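Local coordinates for protein putative phosphatase (DUF442) (Shewanella putrefaciens CN-32, PDB 3GXH) that is probably a cysteine-dependent phosphatase of the tyrosine/dual-specificity type, with no established substrate, at residues G26-Q31 / L101-A106; Q78-E83 / P142-L147; R109-A114 / Q129-W134; A114-L119 / T149-K154. One frame throughout, in Å; residues are numbered along the deposited sequence.

Contact 1. Residues G26-Q31 / L101-A106. With SO4 (sulfate ion), chain D; EDO (1,2-ethanediol), chain G.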
loop_
_atom_site.group_PDB
_atom_site.type_symbol
_atom_site.label_atom_id
_atom_site.label_comp_id
_atom_site.label_asym_id
_atom_site.label_seq_id
_atom_site.Cartn_x
_atom_site.Cartn_y
_atom_site.Cartn_z
ATOM N N GLY A 26 -1.616 2.479 -6.878
ATOM C CA GLY A 26 -2.156 1.434 -7.696
ATOM C C GLY A 26 -1.077 0.627 -8.371
ATOM O O GLY A 26 0.075 0.581 -7.955
ATOM N N LEU A 27 -1.436 -0.095 -9.454
ATOM C CA LEU A 27 -0.548 -1.149 -9.945
ATOM C C LEU A 27 0.542 -0.612 -10.849
ATOM O O LEU A 27 0.229 -0.130 -11.937
ATOM C CB LEU A 27 -1.382 -2.180 -10.722
ATOM C CG LEU A 27 -0.625 -3.392 -11.302
ATOM C CD1 LEU A 27 0.090 -4.139 -10.225
ATOM C CD2 LEU A 27 -1.630 -4.284 -12.027
ATOM N N PRO A 28 1.805 -0.704 -10.457
ATOM C CA PRO A 28 2.871 -0.323 -11.393
ATOM C C PRO A 28 2.958 -1.265 -12.568
ATOM O O PRO A 28 2.754 -2.458 -12.360
ATOM C CB PRO A 28 4.170 -0.365 -10.535
ATOM C CG PRO A 28 3.622 -0.302 -9.115
ATOM C CD PRO A 28 2.381 -1.125 -9.180
ATOM N N ASN A 29 3.196 -0.785 -13.782
ATOM C CA ASN A 29 3.566 -1.667 -14.862
ATOM C C ASN A 29 5.030 -2.051 -14.709
ATOM O O ASN A 29 5.731 -1.622 -13.797
ATOM C CB ASN A 29 3.239 -1.024 -16.212
ATOM C CG ASN A 29 4.026 0.195 -16.508
ATOM O OD1 ASN A 29 5.178 0.358 -16.110
ATOM N ND2 ASN A 29 3.399 1.092 -17.259
ATOM N N GLU A 30 5.524 -2.939 -15.562
ATOM C CA GLU A 30 6.835 -3.491 -15.410
ATOM C C GLU A 30 7.909 -2.431 -15.386
ATOM O O GLU A 30 8.770 -2.391 -14.485
ATOM C CB GLU A 30 7.136 -4.546 -16.493
ATOM C CG GLU A 30 8.536 -5.137 -16.372
ATOM C CD GLU A 30 8.776 -6.344 -17.270
ATOM O OE1 GLU A 30 7.810 -6.906 -17.856
ATOM O OE2 GLU A 30 9.963 -6.746 -17.399
ATOM N N GLN A 31 7.894 -1.522 -16.343
ATOM C CA GLN A 31 8.906 -0.468 -16.399
ATOM C C GLN A 31 8.867 0.435 -15.191
ATOM O O GLN A 31 9.906 0.936 -14.745
ATOM C CB GLN A 31 8.798 0.281 -17.730
ATOM C CG GLN A 31 7.524 0.767 -18.078
ATOM C CD GLN A 31 6.545 -0.260 -18.814
ATOM O OE1 GLN A 31 6.662 -1.577 -18.806
ATOM N NE2 GLN A 31 5.490 0.355 -19.410
ATOM N N LEU A 101 6.900 0.746 -0.786
ATOM C CA LEU A 101 5.645 0.966 -1.510
ATOM C C LEU A 101 4.643 -0.092 -1.120
ATOM O O LEU A 101 4.998 -1.294 -1.198
ATOM C CB LEU A 101 5.879 0.849 -3.029
ATOM C CG LEU A 101 4.603 0.825 -3.870
ATOM C CD1 LEU A 101 3.835 2.163 -3.769
ATOM C CD2 LEU A 101 4.848 0.511 -5.332
ATOM N N VAL A 102 3.454 0.305 -0.691
ATOM C CA VAL A 102 2.350 -0.645 -0.564
ATOM C C VAL A 102 1.377 -0.316 -1.688
ATOM O O VAL A 102 1.037 0.866 -1.882
ATOM C CB VAL A 102 1.721 -0.651 0.821
ATOM C CG1 VAL A 102 1.203 0.754 1.258
ATOM C CG2 VAL A 102 0.643 -1.723 0.972
ATOM N N HIS A 103 0.943 -1.317 -2.433
ATOM C CA HIS A 103 0.055 -1.061 -3.565
ATOM C C HIS A 103 -0.982 -2.109 -3.775
ATOM O O HIS A 103 -0.914 -3.217 -3.255
ATOM C CB HIS A 103 0.885 -0.892 -4.851
ATOM C CG HIS A 103 1.259 -2.188 -5.498
ATOM N ND1 HIS A 103 0.402 -2.821 -6.394
ATOM C CD2 HIS A 103 2.367 -2.962 -5.420
ATOM C CE1 HIS A 103 0.985 -3.944 -6.807
ATOM N NE2 HIS A 103 2.156 -4.067 -6.219
ATOM N N CYS A 104 -1.918 -1.754 -4.637
ATOM C CA CYS A 104 -2.897 -2.693 -5.128
ATOM C C CYS A 104 -3.186 -2.296 -6.591
ATOM O O CYS A 104 -2.203 -2.001 -7.312
ATOM C CB CYS A 104 -4.147 -2.728 -4.233
ATOM S SG CYS A 104 -4.655 -1.054 -3.767
ATOM N N LEU A 105 -4.428 -2.294 -7.056
ATOM C CA LEU A 105 -4.683 -1.894 -8.442
ATOM C C LEU A 105 -4.917 -0.406 -8.560
ATOM O O LEU A 105 -4.378 0.226 -9.448
ATOM C CB LEU A 105 -5.876 -2.649 -9.026
ATOM C CG LEU A 105 -6.277 -2.316 -10.464
ATOM C CD1 LEU A 105 -5.123 -2.476 -11.409
ATOM C CD2 LEU A 105 -7.495 -3.126 -10.895
ATOM N N ALA A 106 -5.733 0.134 -7.659
ATOM C CA ALA A 106 -6.119 1.529 -7.687
ATOM C C ALA A 106 -5.994 2.326 -6.378
ATOM O O ALA A 106 -6.574 3.389 -6.223
ATOM C CB ALA A 106 -7.552 1.662 -8.289
HETATM S S SO4 D . -8.035 -1.540 -5.268
HETATM O O1 SO4 D . -7.760 -0.150 -5.463
HETATM O O2 SO4 D . -9.365 -1.896 -5.763
HETATM O O3 SO4 D . -7.049 -2.342 -5.983
HETATM O O4 SO4 D . -7.874 -1.862 -3.837
HETATM C C1 EDO G . -1.631 -1.260 -14.414
HETATM O O1 EDO G . -0.366 -1.175 -14.473
HETATM C C2 EDO G . -2.255 0.134 -14.209
HETATM O O2 EDO G . -3.659 -0.018 -14.205
#
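Pro28 lies over the imidazole of His103. Its CD sits 3.8 Å above the ring plane, over the centre, and makes a CH-pi contact. Leu27 reaches the same ring obliquely, with CD1 3.5 Å from His103 CE1. The other flank of Leu27 meets Leu105, where Leu27 CB is 3.8 Å from Leu105 CD1. One backbone bond joins the segments. Leu27 N donates to Leu105 O at 3.0 Å, bent at 139°, and the donor stands well above the carbonyl plane.

Two bonds fix the ring that Pro28 covers. His103 ND1 donates to Cys104 O at 2.9 Å, nearly straight at 175° and in the ring plane. On the far side NE2 is held by Glu59. His103 CB is the atom that meets Gly26 O, and chi1 83° sets CG between the backbone N and the carbonyl carbon. Farther along, Leu105 N donates to sulfate O3 at 2.8 Å, and Ala106 N also binds the ion. Cys104 SG is 3.3 Å from sulfate O4. Strand 101-103 thus turns into an anion-binding loop that starts at a His-Cys pair. This is the layout of the phosphate-binding loop of cysteine phosphatases, in which the sulfate probably marks the phosphate position.

Contact 2. Residues Q78-E83 / P142-L147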
loop_
_atom_site.group_PDB
_atom_site.type_symbol
_atom_site.label_atom_id
_atom_site.label_comp_id
_atom_site.label_asym_id
_atom_site.label_seq_id
_atom_site.Cartn_x
_atom_site.Cartn_y
_atom_site.Cartn_z
ATOM N N GLN A 78 -14.076 -8.165 -0.806
ATOM C CA GLN A 78 -15.373 -8.372 -0.157
ATOM C C GLN A 78 -15.240 -8.809 1.308
ATOM O O GLN A 78 -16.228 -8.837 2.064
ATOM C CB GLN A 78 -16.177 -9.414 -0.946
ATOM C CG GLN A 78 -17.665 -9.460 -0.589
ATOM C CD GLN A 78 -18.415 -10.541 -1.358
ATOM O OE1 GLN A 78 -17.802 -11.370 -2.027
ATOM N NE2 GLN A 78 -19.742 -10.540 -1.258
ATOM N N ASN A 79 -14.057 -9.206 1.739
ATOM C CA ASN A 79 -13.906 -9.610 3.132
ATOM C C ASN A 79 -12.515 -9.363 3.612
ATOM O O ASN A 79 -11.756 -10.282 3.849
ATOM C CB ASN A 79 -14.266 -11.091 3.304
ATOM C CG ASN A 79 -14.160 -11.551 4.792
ATOM O OD1 ASN A 79 -14.406 -10.751 5.696
ATOM N ND2 ASN A 79 -13.741 -12.805 5.026
ATOM N N PRO A 80 -12.110 -8.095 3.693
ATOM C CA PRO A 80 -10.828 -7.787 4.251
ATOM C C PRO A 80 -10.743 -8.148 5.733
ATOM O O PRO A 80 -11.715 -7.971 6.472
ATOM C CB PRO A 80 -10.703 -6.300 4.031
ATOM C CG PRO A 80 -12.115 -5.786 4.104
ATOM C CD PRO A 80 -12.878 -6.878 3.384
ATOM N N LYS A 81 -9.624 -8.714 6.141
ATOM C CA LYS A 81 -9.549 -9.265 7.494
ATOM C C LYS A 81 -8.579 -8.477 8.368
ATOM O O LYS A 81 -7.532 -7.973 7.911
ATOM C CB LYS A 81 -9.051 -10.697 7.417
ATOM C CG LYS A 81 -9.875 -11.651 6.591
ATOM C CD LYS A 81 -9.444 -13.067 6.980
ATOM C CE LYS A 81 -10.243 -14.177 6.285
ATOM N NZ LYS A 81 -9.629 -14.513 4.946
ATOM N N VAL A 82 -8.879 -8.432 9.668
ATOM C CA VAL A 82 -7.956 -7.862 10.626
ATOM C C VAL A 82 -6.580 -8.541 10.530
ATOM O O VAL A 82 -5.543 -7.895 10.583
ATOM C CB VAL A 82 -8.513 -7.949 12.055
ATOM C CG1 VAL A 82 -7.416 -7.673 13.057
ATOM C CG2 VAL A 82 -9.691 -6.989 12.196
ATOM N N GLU A 83 -6.581 -9.850 10.282
ATOM C CA GLU A 83 -5.357 -10.589 10.132
ATOM C C GLU A 83 -4.505 -10.088 8.949
ATOM O O GLU A 83 -3.272 -10.152 8.975
ATOM C CB GLU A 83 -5.695 -12.072 9.987
ATOM C CG GLU A 83 -4.718 -12.973 9.310
ATOM C CD GLU A 83 -5.317 -14.378 9.144
ATOM O OE1 GLU A 83 -5.211 -15.161 10.103
ATOM O OE2 GLU A 83 -5.934 -14.666 8.086
ATOM N N PRO A 142 -19.455 -1.173 3.766
ATOM C CA PRO A 142 -19.498 -1.349 5.219
ATOM C C PRO A 142 -18.494 -2.341 5.763
ATOM O O PRO A 142 -18.130 -2.230 6.954
ATOM C CB PRO A 142 -20.941 -1.865 5.490
ATOM C CG PRO A 142 -21.507 -2.224 4.163
ATOM C CD PRO A 142 -20.768 -1.420 3.130
ATOM N N LYS A 143 -18.057 -3.324 4.975
ATOM C CA LYS A 143 -17.065 -4.269 5.485
ATOM C C LYS A 143 -15.749 -3.540 5.725
ATOM O O LYS A 143 -15.024 -3.831 6.682
ATOM C CB LYS A 143 -16.835 -5.426 4.551
ATOM C CG LYS A 143 -18.108 -6.165 4.170
ATOM C CD LYS A 143 -18.213 -7.525 4.777
ATOM C CE LYS A 143 -19.262 -8.369 4.018
ATOM N NZ LYS A 143 -19.007 -8.537 2.538
ATOM N N TRP A 144 -15.420 -2.629 4.816
ATOM C CA TRP A 144 -14.242 -1.764 4.976
ATOM C C TRP A 144 -14.402 -0.804 6.146
ATOM O O TRP A 144 -13.496 -0.618 6.928
ATOM C CB TRP A 144 -13.860 -1.049 3.663
ATOM C CG TRP A 144 -13.168 -2.014 2.745
ATOM C CD1 TRP A 144 -13.738 -2.830 1.847
ATOM C CD2 TRP A 144 -11.752 -2.241 2.678
ATOM N NE1 TRP A 144 -12.763 -3.627 1.253
ATOM C CE2 TRP A 144 -11.536 -3.259 1.744
ATOM C CE3 TRP A 144 -10.669 -1.724 3.368
ATOM C CZ2 TRP A 144 -10.264 -3.737 1.437
ATOM C CZ3 TRP A 144 -9.385 -2.206 3.048
ATOM C CH2 TRP A 144 -9.208 -3.241 2.147
ATOM N N GLN A 145 -15.569 -0.197 6.294
ATOM C CA GLN A 145 -15.816 0.675 7.419
ATOM C C GLN A 145 -15.583 -0.093 8.708
ATOM O O GLN A 145 -14.945 0.395 9.676
ATOM C CB GLN A 145 -17.263 1.144 7.380
ATOM C CG GLN A 145 -17.515 2.284 6.441
ATOM C CD GLN A 145 -18.928 2.805 6.567
ATOM O OE1 GLN A 145 -19.882 2.102 6.249
ATOM N NE2 GLN A 145 -19.070 4.047 7.034
ATOM N N ALA A 146 -16.143 -1.306 8.775
ATOM C CA ALA A 146 -16.061 -2.117 9.985
ATOM C C ALA A 146 -14.627 -2.497 10.320
ATOM O O ALA A 146 -14.207 -2.474 11.483
ATOM C CB ALA A 146 -16.922 -3.419 9.849
ATOM N N LEU A 147 -13.864 -2.828 9.305
ATOM C CA LEU A 147 -12.437 -3.160 9.442
ATOM C C LEU A 147 -11.704 -1.970 10.042
ATOM O O LEU A 147 -10.951 -2.098 11.036
ATOM C CB LEU A 147 -11.799 -3.537 8.111
ATOM C CG LEU A 147 -10.298 -3.839 8.148
ATOM C CD1 LEU A 147 -10.046 -5.136 8.892
ATOM C CD2 LEU A 147 -9.716 -3.852 6.736
#
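Pro80 lays CG over one face of the Trp144 indole, and the two side chains cross at a slant. CG rides 3.5 Å above the indole plane, offset toward the rim. It makes a CH-pi contact with the five-membered ring, and its nearest ring atom is CE2. Pro80 CB lies above the rim atom CZ2, at 3.7 Å. For the tryptophan, chi1 -77° puts CG beside the backbone N, and chi2 88° sets how the ring is turned. Trp144 NE1 is bound to Trp77 O, which helps fix that turn.

Leu147 fills the next position. Its two methyls divide the work: CD2 lies 3.8 Å from Pro80 CB, and CD1 lies 3.6 Å from Val82 N. CD1 also touches Val82 CG2. The loop into helix 82-94 thus packs on the start of helix 142-154.

Lys143 closes the other end. Its chain bends at chi2, away from a staggered value, and at chi4. NZ then donates to Gln78 O at 2.8 Å, in the carbonyl plane. That neutral oxygen would leave the lysine charge largely uncompensated by this bond. The chemistry is therefore mainly apolar, with a single polar tie at its exposed end.

Contact 3. Residues R109-A114 / Q129-W134. With SO4 (sulfate ion), chain D.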
loop_
_atom_site.group_PDB
_atom_site.type_symbol
_atom_site.label_atom_id
_atom_site.label_comp_id
_atom_site.label_asym_id
_atom_site.label_seq_id
_atom_site.Cartn_x
_atom_site.Cartn_y
_atom_site.Cartn_z
ATOM N N ARG A 109 -7.297 -0.462 -1.285
ATOM C CA ARG A 109 -6.766 -1.305 -0.202
ATOM C C ARG A 109 -5.527 -0.648 0.411
ATOM O O ARG A 109 -5.410 -0.556 1.671
ATOM C CB ARG A 109 -6.348 -2.691 -0.703
ATOM C CG ARG A 109 -7.481 -3.615 -1.065
ATOM C CD ARG A 109 -6.847 -4.637 -2.041
ATOM N NE ARG A 109 -7.647 -5.774 -2.455
ATOM C CZ ARG A 109 -8.461 -5.788 -3.494
ATOM N NH1 ARG A 109 -8.809 -4.676 -4.148
ATOM N NH2 ARG A 109 -9.034 -6.918 -3.842
ATOM N N ALA A 110 -4.557 -0.224 -0.401
ATOM C CA ALA A 110 -3.284 0.263 0.093
ATOM C C ALA A 110 -3.379 1.561 0.867
ATOM O O ALA A 110 -2.732 1.710 1.906
ATOM C CB ALA A 110 -2.222 0.342 -1.065
ATOM N N SER A 111 -4.174 2.508 0.417
ATOM C CA SER A 111 -4.311 3.769 1.175
ATOM C C SER A 111 -5.033 3.527 2.521
ATOM O O SER A 111 -4.677 4.174 3.515
ATOM C CB SER A 111 -5.001 4.854 0.358
ATOM O OG SER A 111 -6.366 4.544 0.069
ATOM N N ALA A 112 -5.971 2.584 2.549
ATOM C CA ALA A 112 -6.665 2.216 3.801
ATOM C C ALA A 112 -5.669 1.590 4.784
ATOM O O ALA A 112 -5.645 1.913 5.954
ATOM C CB ALA A 112 -7.864 1.298 3.522
ATOM N N PHE A 113 -4.844 0.680 4.281
ATOM C CA PHE A 113 -3.853 0.011 5.126
ATOM C C PHE A 113 -2.783 1.006 5.580
ATOM O O PHE A 113 -2.331 0.963 6.724
ATOM C CB PHE A 113 -3.199 -1.194 4.411
ATOM C CG PHE A 113 -3.983 -2.485 4.505
ATOM C CD1 PHE A 113 -5.370 -2.519 4.403
ATOM C CD2 PHE A 113 -3.311 -3.688 4.615
ATOM C CE1 PHE A 113 -6.071 -3.718 4.455
ATOM C CE2 PHE A 113 -4.033 -4.851 4.680
ATOM C CZ PHE A 113 -5.375 -4.880 4.590
ATOM N N ALA A 114 -2.390 1.934 4.701
ATOM C CA ALA A 114 -1.440 2.963 5.107
ATOM C C ALA A 114 -2.030 3.844 6.215
ATOM O O ALA A 114 -1.335 4.185 7.190
ATOM C CB ALA A 114 -1.013 3.840 3.917
ATOM N N GLN A 129 -7.364 12.741 3.914
ATOM C CA GLN A 129 -6.162 13.035 3.170
ATOM C C GLN A 129 -5.468 11.739 2.741
ATOM O O GLN A 129 -5.096 11.568 1.571
ATOM C CB GLN A 129 -5.189 13.902 3.993
ATOM C CG GLN A 129 -3.927 14.292 3.318
ATOM C CD GLN A 129 -2.885 14.840 4.278
ATOM O OE1 GLN A 129 -2.961 14.625 5.499
ATOM N NE2 GLN A 129 -1.897 15.557 3.737
ATOM N N THR A 130 -5.295 10.835 3.686
ATOM C CA THR A 130 -4.601 9.577 3.419
ATOM C C THR A 130 -5.377 8.735 2.385
ATOM O O THR A 130 -4.747 8.104 1.512
ATOM C CB THR A 130 -4.392 8.797 4.730
ATOM O OG1 THR A 130 -3.606 9.572 5.633
ATOM C CG2 THR A 130 -3.622 7.509 4.459
HETATM N N MSE A 131 -6.693 8.748 2.520
HETATM C CA MSE A 131 -7.566 7.875 1.721
HETATM C C MSE A 131 -8.221 8.619 0.580
HETATM O O MSE A 131 -9.279 8.269 0.114
HETATM C CB MSE A 131 -8.590 7.141 2.585
HETATM C CG MSE A 131 -7.925 6.128 3.557
HETATM SE SE MSE A 131 -9.178 5.377 4.814
HETATM C CE MSE A 131 -10.400 4.451 3.581
ATOM N N THR A 132 -7.478 9.584 0.049
ATOM C CA THR A 132 -7.910 10.342 -1.122
ATOM C C THR A 132 -8.391 9.448 -2.288
ATOM O O THR A 132 -9.393 9.758 -2.917
ATOM C CB THR A 132 -6.801 11.369 -1.524
ATOM O OG1 THR A 132 -6.787 12.429 -0.545
ATOM C CG2 THR A 132 -7.077 11.968 -2.899
ATOM N N PRO A 133 -7.720 8.310 -2.539
ATOM C CA PRO A 133 -8.164 7.469 -3.640
ATOM C C PRO A 133 -9.534 6.910 -3.500
ATOM O O PRO A 133 -10.108 6.507 -4.496
ATOM C CB PRO A 133 -7.131 6.325 -3.639
ATOM C CG PRO A 133 -5.888 6.975 -3.114
ATOM C CD PRO A 133 -6.427 7.828 -2.002
ATOM N N TRP A 134 -10.081 6.892 -2.283
ATOM C CA TRP A 134 -11.422 6.403 -2.020
ATOM C C TRP A 134 -12.490 7.332 -2.540
ATOM O O TRP A 134 -13.646 6.960 -2.592
ATOM C CB TRP A 134 -11.666 6.097 -0.510
ATOM C CG TRP A 134 -10.973 4.868 -0.094
ATOM C CD1 TRP A 134 -9.628 4.700 0.017
ATOM C CD2 TRP A 134 -11.566 3.613 0.269
ATOM N NE1 TRP A 134 -9.351 3.432 0.437
ATOM C CE2 TRP A 134 -10.509 2.726 0.557
ATOM C CE3 TRP A 134 -12.879 3.128 0.314
ATOM C CZ2 TRP A 134 -10.725 1.407 0.907
ATOM C CZ3 TRP A 134 -13.084 1.806 0.696
ATOM C CH2 TRP A 134 -12.022 0.971 0.996
HETATM S S SO4 D . -8.035 -1.540 -5.268
HETATM O O1 SO4 D . -7.760 -0.150 -5.463
HETATM O O2 SO4 D . -9.365 -1.896 -5.763
HETATM O O3 SO4 D . -7.049 -2.342 -5.983
HETATM O O4 SO4 D . -7.874 -1.862 -3.837
#
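The indole of Trp134 presents its edge to Ser111. Ser111 OG lies in the indole plane, beyond the rim, 3.3 Å from CD1. Beside it, Ala112 CB comes to the same ring obliquely and stands 3.9 Å from CZ2. One indole face is covered by CE of Met131, a selenomethionine, which sits 3.4 Å above the plane and toward the rim. That methyl also touches Ala112, with CE 4.0 Å from Ala112 CB. Met131 is bent at chi3 (62°), which folds CE back over the indole.

The polar ends at this junction have backbone partners. Trp134 NE1 is hydrogen-bonded to Tyr108 O, and Ser111 OG to Asn107 O. Asn107 lies just ahead of the helix that carries Ser111, and Tyr108 begins it. This is the helix that follows the phosphate-binding loop of a cysteine phosphatase, and Arg109 at its start corresponds to the arginine of that signature. Arg109 holds one sulfate oxygen twice: N and NH1 each donate to O4 at 3.0 Å, at 171° and 162°. Its chain is extended from CG to NE and runs alongside the ion. A second-shell bond from Arg109 NE to Val75 O helps set the guanidinium.

From helix 127-130, Thr130 CG2 rests 3.6 Å from Ser111 O. Thr130 O in turn lies 3.5 Å from Ser111 CB, while the ring of Pro133 packs beside Ser111 with CD 3.9 Å from OG.

Contact 4. Residues A114-L119 / T149-K154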
loop_
_atom_site.group_PDB
_atom_site.type_symbol
_atom_site.label_atom_id
_atom_site.label_comp_id
_atom_site.label_asym_id
_atom_site.label_seq_id
_atom_site.Cartn_x
_atom_site.Cartn_y
_atom_site.Cartn_z
ATOM N N ALA A 114 -2.390 1.934 4.701
ATOM C CA ALA A 114 -1.440 2.963 5.107
ATOM C C ALA A 114 -2.030 3.844 6.215
ATOM O O ALA A 114 -1.335 4.185 7.190
ATOM C CB ALA A 114 -1.013 3.840 3.917
ATOM N N TYR A 115 -3.285 4.217 6.108
ATOM C CA TYR A 115 -3.948 4.989 7.155
ATOM C C TYR A 115 -3.896 4.238 8.482
ATOM O O TYR A 115 -3.528 4.812 9.513
ATOM C CB TYR A 115 -5.392 5.252 6.755
ATOM C CG TYR A 115 -6.212 5.787 7.887
ATOM C CD1 TYR A 115 -6.003 7.078 8.343
ATOM C CD2 TYR A 115 -7.140 4.982 8.559
ATOM C CE1 TYR A 115 -6.721 7.581 9.415
ATOM C CE2 TYR A 115 -7.878 5.478 9.632
ATOM C CZ TYR A 115 -7.660 6.762 10.052
ATOM O OH TYR A 115 -8.409 7.257 11.137
ATOM N N LEU A 116 -4.234 2.934 8.465
ATOM C CA LEU A 116 -4.252 2.205 9.701
ATOM C C LEU A 116 -2.858 2.090 10.303
ATOM O O LEU A 116 -2.705 2.124 11.547
ATOM C CB LEU A 116 -4.867 0.822 9.501
ATOM C CG LEU A 116 -6.384 0.886 9.290
ATOM C CD1 LEU A 116 -6.897 -0.509 8.934
ATOM C CD2 LEU A 116 -7.165 1.448 10.502
ATOM N N TYR A 117 -1.841 1.961 9.466
ATOM C CA TYR A 117 -0.480 1.867 9.929
ATOM C C TYR A 117 -0.053 3.153 10.588
ATOM O O TYR A 117 0.527 3.147 11.688
ATOM C CB TYR A 117 0.461 1.514 8.766
ATOM C CG TYR A 117 1.914 1.673 9.097
ATOM C CD1 TYR A 117 2.566 0.704 9.842
ATOM C CD2 TYR A 117 2.636 2.823 8.697
ATOM C CE1 TYR A 117 3.923 0.849 10.160
ATOM C CE2 TYR A 117 3.988 2.972 9.035
ATOM C CZ TYR A 117 4.597 1.974 9.739
ATOM O OH TYR A 117 5.931 2.156 10.080
ATOM N N GLN A 118 -0.290 4.262 9.926
ATOM C CA GLN A 118 0.101 5.543 10.503
ATOM C C GLN A 118 -0.645 5.796 11.810
ATOM O O GLN A 118 -0.077 6.325 12.782
ATOM C CB GLN A 118 -0.094 6.669 9.522
ATOM C CG GLN A 118 0.818 6.511 8.300
ATOM C CD GLN A 118 0.734 7.639 7.293
ATOM O OE1 GLN A 118 -0.324 8.261 7.083
ATOM N NE2 GLN A 118 1.879 7.898 6.626
ATOM N N LEU A 119 -1.924 5.429 11.821
ATOM C CA LEU A 119 -2.743 5.597 13.025
ATOM C C LEU A 119 -2.160 4.791 14.177
ATOM O O LEU A 119 -1.955 5.319 15.286
ATOM C CB LEU A 119 -4.189 5.208 12.695
ATOM C CG LEU A 119 -5.183 5.425 13.814
ATOM C CD1 LEU A 119 -5.294 6.928 14.118
ATOM C CD2 LEU A 119 -6.533 4.846 13.392
ATOM N N THR A 149 -12.825 0.616 11.706
ATOM C CA THR A 149 -13.296 0.934 13.066
ATOM C C THR A 149 -12.685 -0.058 14.042
ATOM O O THR A 149 -12.189 0.330 15.108
ATOM C CB THR A 149 -14.833 0.888 13.127
ATOM O OG1 THR A 149 -15.398 1.919 12.298
ATOM C CG2 THR A 149 -15.352 1.023 14.598
ATOM N N GLU A 150 -12.697 -1.329 13.700
ATOM C CA GLU A 150 -12.224 -2.403 14.592
ATOM C C GLU A 150 -10.736 -2.241 14.844
ATOM O O GLU A 150 -10.276 -2.359 15.984
ATOM C CB GLU A 150 -12.491 -3.794 13.981
ATOM C CG GLU A 150 -12.012 -4.989 14.868
ATOM C CD GLU A 150 -12.576 -6.373 14.438
ATOM O OE1 GLU A 150 -13.455 -6.445 13.534
ATOM O OE2 GLU A 150 -12.136 -7.401 15.023
ATOM N N VAL A 151 -9.976 -1.959 13.794
ATOM C CA VAL A 151 -8.528 -1.889 13.951
ATOM C C VAL A 151 -8.163 -0.615 14.672
ATOM O O VAL A 151 -7.221 -0.653 15.512
ATOM C CB VAL A 151 -7.790 -1.934 12.615
ATOM C CG1 VAL A 151 -6.280 -1.563 12.796
ATOM C CG2 VAL A 151 -7.899 -3.273 11.997
ATOM N N SER A 152 -8.845 0.501 14.390
ATOM C CA SER A 152 -8.586 1.771 15.059
ATOM C C SER A 152 -8.784 1.587 16.557
ATOM O O SER A 152 -7.912 1.949 17.358
ATOM C CB SER A 152 -9.481 2.878 14.528
ATOM O OG SER A 152 -9.230 3.118 13.152
ATOM N N ALA A 153 -9.914 0.996 16.943
ATOM C CA ALA A 153 -10.192 0.722 18.380
ATOM C C ALA A 153 -9.179 -0.232 19.037
ATOM O O ALA A 153 -8.792 -0.018 20.202
ATOM C CB ALA A 153 -11.623 0.202 18.573
ATOM N N LYS A 154 -8.744 -1.258 18.321
ATOM C CA LYS A 154 -7.792 -2.239 18.827
ATOM C C LYS A 154 -6.459 -1.593 19.215
ATOM O O LYS A 154 -5.849 -1.989 20.234
ATOM C CB LYS A 154 -7.558 -3.330 17.771
ATOM C CG LYS A 154 -6.647 -4.439 18.237
ATOM C CD LYS A 154 -6.546 -5.587 17.236
ATOM C CE LYS A 154 -5.485 -6.599 17.689
ATOM N NZ LYS A 154 -5.576 -7.871 16.924
HETATM O O HOH W 1 -10.017 5.625 12.393
#
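Ser152 OG is gripped by two polar groups and pressed by two leucine methyls. A water donates to it at 2.7 Å, and that water is also hydrogen-bonded to Tyr115 OH at 2.6 Å. The water thus bridges the two helices. It lies in the plane of the tyrosine ring, at its edge. The second partner of Ser152 OG is Leu148 O, one turn back in its own helix. A carbonyl can only accept, so the hydroxyl proton goes there and the water bond uses the oxygen. With chi1 -63°, OG lies beside the backbone N, where it meets that carbonyl of the preceding turn.

The apolar neighbours come close to this oxygen. Leu119 CD2 is 3.2 Å from Ser152 OG, a tight approach, and 3.7 Å from Ser152 CB. Leu116 adds its CD2 at 3.8 Å from the same OG.

Leu116 also makes the apolar part of the contact. Both of its methyls lean on Val151, with CD2 3.9 Å from Val151 CG1 and CD1 4.0 Å from Val151 CB. The two side chains meet at a slant. On the other side of Val151 lies Val82 of helix 82-94.

The segment axes come within 10.1 Å and run nearly parallel, at 13°. Segment 114-119 is part of helix 108-120, which follows the phosphate-binding loop, and 149-154 belongs to the C-terminal helix. Their side-by-side packing forms part of the helical layer of this alpha/beta phosphatase fold.

Overall arrangement
Contacts 1 and 3 are buried and bind the same sulfate. Contact 1 supplies the strand end and first loop amides, and contact 3 the start of the following helix and its arginine. Contacts 2 and 4 lie farther out and are only partly buried. They share helix 142-154, while contacts 3 and 4 share helix 108-120 and Ala114. Trp144 of contact 2 packs on Trp134 and Arg109 of contact 3, so the outer contact adjoins the residues round the anion. The chemistry follows the location. Amides and a guanidinium face the anion inside. Outside, a lysine reaches a carbonyl in contact 2, and a water bridges two hydroxyls in contact 4.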